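Side-chain contacts in 14L protein (PDB 4EKX), which probably binds the host cytokine interleukin-18 as a poxviral immunoglobulin-like decoy and so dampens inflammatory signalling: residues Asp46-Pro49 / Pro50-Tyr54; Thr78-Thr81 / Asp82-Asn86. The protein carries 2 engineered substitutions. All coordinates share one frame; numbering follows the deposited sequence.

Interaction 1: Asp46-Pro49 / Pro50-Tyr54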
loop_
_atom_site.group_PDB
_atom_site.type_symbol
_atom_site.label_atom_id
_atom_site.label_comp_id
_atom_site.label_asym_id
_atom_site.label_seq_id
_atom_site.Cartn_x
_atom_site.Cartn_y
_atom_site.Cartn_z
ATOM N N ASP D 46 -10.142 2.203 20.177
ATOM C CA ASP D 46 -10.910 1.251 20.978
ATOM C C ASP D 46 -11.773 1.946 22.027
ATOM O O ASP D 46 -12.816 1.428 22.437
ATOM C CB ASP D 46 -9.960 0.279 21.695
ATOM C CG ASP D 46 -8.969 -0.376 20.741
ATOM O OD1 ASP D 46 -9.016 -1.615 20.594
ATOM O OD2 ASP D 46 -8.159 0.352 20.125
ATOM N N GLN D 47 -11.336 3.121 22.463
ATOM C CA GLN D 47 -12.027 3.827 23.550
ATOM C C GLN D 47 -13.161 4.746 23.096
ATOM O O GLN D 47 -13.968 5.207 23.914
ATOM C CB GLN D 47 -11.015 4.623 24.365
ATOM C CG GLN D 47 -10.010 3.756 25.095
ATOM C CD GLN D 47 -8.868 4.577 25.640
ATOM O OE1 GLN D 47 -7.830 4.712 24.990
ATOM N NE2 GLN D 47 -9.064 5.158 26.825
ATOM N N LEU D 48 -13.230 5.007 21.797
ATOM C CA LEU D 48 -14.252 5.910 21.260
ATOM C C LEU D 48 -15.657 5.315 21.304
ATOM O O LEU D 48 -15.838 4.102 21.203
ATOM C CB LEU D 48 -13.904 6.299 19.821
ATOM C CG LEU D 48 -12.531 6.956 19.669
ATOM C CD1 LEU D 48 -12.216 7.196 18.202
ATOM C CD2 LEU D 48 -12.516 8.260 20.453
ATOM N N PRO D 49 -16.667 6.178 21.445
ATOM C CA PRO D 49 -18.041 5.669 21.414
ATOM C C PRO D 49 -18.343 5.084 20.033
ATOM O O PRO D 49 -17.648 5.395 19.063
ATOM C CB PRO D 49 -18.887 6.914 21.700
ATOM C CG PRO D 49 -18.045 8.066 21.268
ATOM C CD PRO D 49 -16.600 7.650 21.451
ATOM N N PRO D 50 -19.358 4.218 19.944
ATOM C CA PRO D 50 -19.694 3.664 18.630
ATOM C C PRO D 50 -20.120 4.767 17.659
ATOM O O PRO D 50 -20.659 5.791 18.085
ATOM C CB PRO D 50 -20.869 2.729 18.934
ATOM C CG PRO D 50 -21.440 3.234 20.220
ATOM C CD PRO D 50 -20.282 3.768 20.998
ATOM N N ASN D 51 -19.870 4.559 16.372
ATOM C CA ASN D 51 -20.255 5.529 15.343
ATOM C C ASN D 51 -19.506 6.852 15.474
ATOM O O ASN D 51 -20.027 7.911 15.106
ATOM C CB ASN D 51 -21.764 5.781 15.360
ATOM C CG ASN D 51 -22.569 4.503 15.290
ATOM O OD1 ASN D 51 -23.526 4.318 16.042
ATOM N ND2 ASN D 51 -22.180 3.607 14.389
ATOM N N SER D 52 -18.285 6.779 15.994
ATOM C CA SER D 52 -17.445 7.956 16.166
ATOM C C SER D 52 -16.961 8.464 14.809
ATOM O O SER D 52 -16.602 9.631 14.661
ATOM C CB SER D 52 -16.247 7.636 17.065
ATOM O OG SER D 52 -15.284 6.851 16.373
ATOM N N GLY D 53 -16.960 7.578 13.818
ATOM C CA GLY D 53 -16.458 7.919 12.498
ATOM C C GLY D 53 -15.023 7.482 12.290
ATOM O O GLY D 53 -14.479 7.619 11.187
ATOM N N TYR D 54 -14.409 6.957 13.351
ATOM C CA TYR D 54 -13.041 6.451 13.262
ATOM C C TYR D 54 -13.031 4.929 13.269
ATOM O O TYR D 54 -13.753 4.297 14.037
ATOM C CB TYR D 54 -12.197 6.952 14.429
ATOM C CG TYR D 54 -11.919 8.441 14.429
ATOM C CD1 TYR D 54 -10.845 8.964 13.717
ATOM C CD2 TYR D 54 -12.713 9.321 15.164
ATOM C CE1 TYR D 54 -10.568 10.316 13.722
ATOM C CE2 TYR D 54 -12.445 10.683 15.176
ATOM C CZ TYR D 54 -11.367 11.173 14.453
ATOM O OH TYR D 54 -11.077 12.519 14.456
#
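Leu48, the first residue after a 3-10 segment that ends at Gln47, reaches forward over Ser52 and Tyr54 and shows how a loop can fold back on itself largely through one leucine. Its CG stands opposite its carbonyl carbon (chi1 -57°), which brings CD1 to 3.6 Å from Ser52 OG and 3.7 Å from Tyr54 CD2, while Leu48 CB lies 3.8 Å from the same Ser52 OG. The methyl meets the tyrosine ring at a slant. Ile39, from strand 34-39, packs on both Leu48 and Tyr54.

Pro49 follows, with its CB 3.5 Å from CD of Pro50, and opens a type II beta turn that ends at Ser52. Asn51 takes the third position with a positive phi of 65°, as that turn type requires. Across the turn Pro49 O comes to 3.3 Å from Ser52 CB.

The serine turned inward in this way forms an ST turn: OG accepts from Tyr54 N at 3.1 Å, with an N-H...O angle of 161°, and sits in the plane of the Tyr54 ring, at its edge. This bend lies where the chain passes from strand 43-44 in one sheet to strand 54-58 in the other. The side-chain contact is thus mostly apolar, with proline rings limiting backbone freedom, while the serine hydroxyl spends its polarity on the next strand's first amide.

Interaction 2: Thr78-Thr81 / Asp82-Asn86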
loop_
_atom_site.group_PDB
_atom_site.type_symbol
_atom_site.label_atom_id
_atom_site.label_comp_id
_atom_site.label_asym_id
_atom_site.label_seq_id
_atom_site.Cartn_x
_atom_site.Cartn_y
_atom_site.Cartn_z
ATOM N N THR D 78 -14.844 8.248 8.367
ATOM C CA THR D 78 -16.077 8.321 7.607
ATOM C C THR D 78 -17.018 9.300 8.293
ATOM O O THR D 78 -16.823 9.650 9.462
ATOM C CB THR D 78 -16.766 6.952 7.517
ATOM O OG1 THR D 78 -16.846 6.367 8.826
ATOM C CG2 THR D 78 -15.993 6.030 6.589
ATOM N N ASN D 79 -18.047 9.731 7.567
ATOM C CA ASN D 79 -19.004 10.704 8.087
ATOM C C ASN D 79 -18.308 11.862 8.791
ATOM O O ASN D 79 -18.625 12.213 9.929
ATOM C CB ASN D 79 -20.028 10.020 8.995
ATOM C CG ASN D 79 -20.922 9.062 8.227
ATOM O OD1 ASN D 79 -21.792 9.486 7.462
ATOM N ND2 ASN D 79 -20.705 7.765 8.415
ATOM N N ILE D 80 -17.372 12.461 8.065
ATOM C CA ILE D 80 -16.418 13.417 8.605
ATOM C C ILE D 80 -17.037 14.750 9.020
ATOM O O ILE D 80 -17.724 15.409 8.243
ATOM C CB ILE D 80 -15.261 13.649 7.597
ATOM C CG1 ILE D 80 -14.470 12.348 7.401
ATOM C CG2 ILE D 80 -14.343 14.770 8.067
ATOM C CD1 ILE D 80 -13.437 12.415 6.277
ATOM N N THR D 81 -16.773 15.136 10.261
ATOM C CA THR D 81 -17.247 16.393 10.802
ATOM C C THR D 81 -16.099 17.390 10.900
ATOM O O THR D 81 -14.936 17.030 10.690
ATOM C CB THR D 81 -17.837 16.186 12.201
ATOM O OG1 THR D 81 -16.812 15.717 13.078
ATOM C CG2 THR D 81 -18.959 15.160 12.157
ATOM N N ASP D 82 -16.428 18.641 11.221
ATOM C CA ASP D 82 -15.395 19.647 11.434
ATOM C C ASP D 82 -14.517 19.295 12.624
ATOM O O ASP D 82 -13.313 19.544 12.602
ATOM C CB ASP D 82 -15.994 21.035 11.627
ATOM C CG ASP D 82 -16.355 21.699 10.315
ATOM O OD1 ASP D 82 -15.767 21.335 9.279
ATOM O OD2 ASP D 82 -17.228 22.588 10.323
ATOM N N GLU D 83 -15.119 18.729 13.668
ATOM C CA GLU D 83 -14.335 18.296 14.818
ATOM C C GLU D 83 -13.248 17.308 14.393
ATOM O O GLU D 83 -12.114 17.395 14.854
ATOM C CB GLU D 83 -15.215 17.682 15.912
ATOM C CG GLU D 83 -14.400 17.167 17.106
ATOM C CD GLU D 83 -15.249 16.498 18.174
ATOM O OE1 GLU D 83 -14.679 16.058 19.198
ATOM O OE2 GLU D 83 -16.482 16.410 17.993
ATOM N N MET D 84 -13.604 16.373 13.518
ATOM C CA MET D 84 -12.648 15.385 13.015
ATOM C C MET D 84 -11.600 16.032 12.115
ATOM O O MET D 84 -10.422 15.649 12.147
ATOM C CB MET D 84 -13.378 14.278 12.252
ATOM C CG MET D 84 -14.301 13.448 13.126
ATOM S SD MET D 84 -15.428 12.389 12.189
ATOM C CE MET D 84 -14.268 11.238 11.458
ATOM N N ARG D 85 -12.032 17.000 11.303
ATOM C CA ARG D 85 -11.119 17.712 10.404
ATOM C C ARG D 85 -10.061 18.486 11.181
ATOM O O ARG D 85 -8.930 18.635 10.718
ATOM C CB ARG D 85 -11.885 18.665 9.477
ATOM C CG ARG D 85 -12.704 17.970 8.408
ATOM C CD ARG D 85 -13.439 18.958 7.502
ATOM N NE ARG D 85 -14.345 18.252 6.601
ATOM C CZ ARG D 85 -15.645 18.080 6.826
ATOM N NH1 ARG D 85 -16.209 18.587 7.915
ATOM N NH2 ARG D 85 -16.387 17.408 5.959
ATOM N N ASN D 86 -10.428 18.956 12.371
ATOM C CA ASN D 86 -9.544 19.790 13.181
ATOM C C ASN D 86 -8.838 19.037 14.314
ATOM O O ASN D 86 -8.027 19.613 15.040
ATOM C CB ASN D 86 -10.315 20.982 13.752
ATOM C CG ASN D 86 -10.808 21.926 12.673
ATOM O OD1 ASN D 86 -10.207 22.029 11.602
ATOM N ND2 ASN D 86 -11.907 22.623 12.949
HETATM O O HOH W 1 -17.246 15.074 15.582
#
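Arg85 N donates to Thr81 O at 3.0 Å, an N-H...O angle of 153°, and this opens the short helix 82-86, for which Thr81 is the N-cap and, with Met84, forms a capping box. Beside it a salt bridge joins Arg85 NH1 to Asp82 OD1 at 3.1 Å, although the hydrogen bond within it is weak. The guanidinium has a second carboxylate partner: NH2 pairs with Glu15, tying the first turn of the helix to the loop between strands 6-12 and 18-26.

The two halves of the capping box are both weak. Met84 N gives its hydrogen to Thr81 OG1 at 3.3 Å, and in return Thr81 N points to the sulfur, Met84 SD, at 3.6 Å. The hydroxyl can serve the helix because OG1 lies between the threonine's backbone N and carbonyl carbon (chi1 63°). It is also 2.6 Å from a water that donates to Glu83 OE2 at 2.9 Å, so the extended glutamate closes a solvent bridge over the cap.

Apolar contacts flank this polar centre. Ile80 crosses Arg85 at about a right angle, its CG2 methyl resting 3.7 Å above the plane of the Arg85 guanidinium, over the middle of one face. Met84, the buried member, lies beneath the turn that leads from strand 72-78 into the helix. A bend at chi3 (67°) carries its terminal methyl back toward the strand, where Met84 CE stops 3.6 Å from Thr78 O.

Interaction 1 precedes interaction 2 along the chain, and their centres lie about 13 Å apart near the same end of the two-sheet fold. The loop of interaction 1 delivers the chain into strand 54-58, outermost in this chain's sheet; interaction 2 begins where its antiparallel neighbour, strand 72-78, runs out and the chain turns into helix 82-86. The two meet directly: Gly53 O and Thr78 N are 2.9 Å apart, probably hydrogen-bonded, while the Met84 methyl packs on Gly53 O and Tyr54 OH rests against Met84 CA. The turn and the cap therefore lie against each other at one end of that sheet.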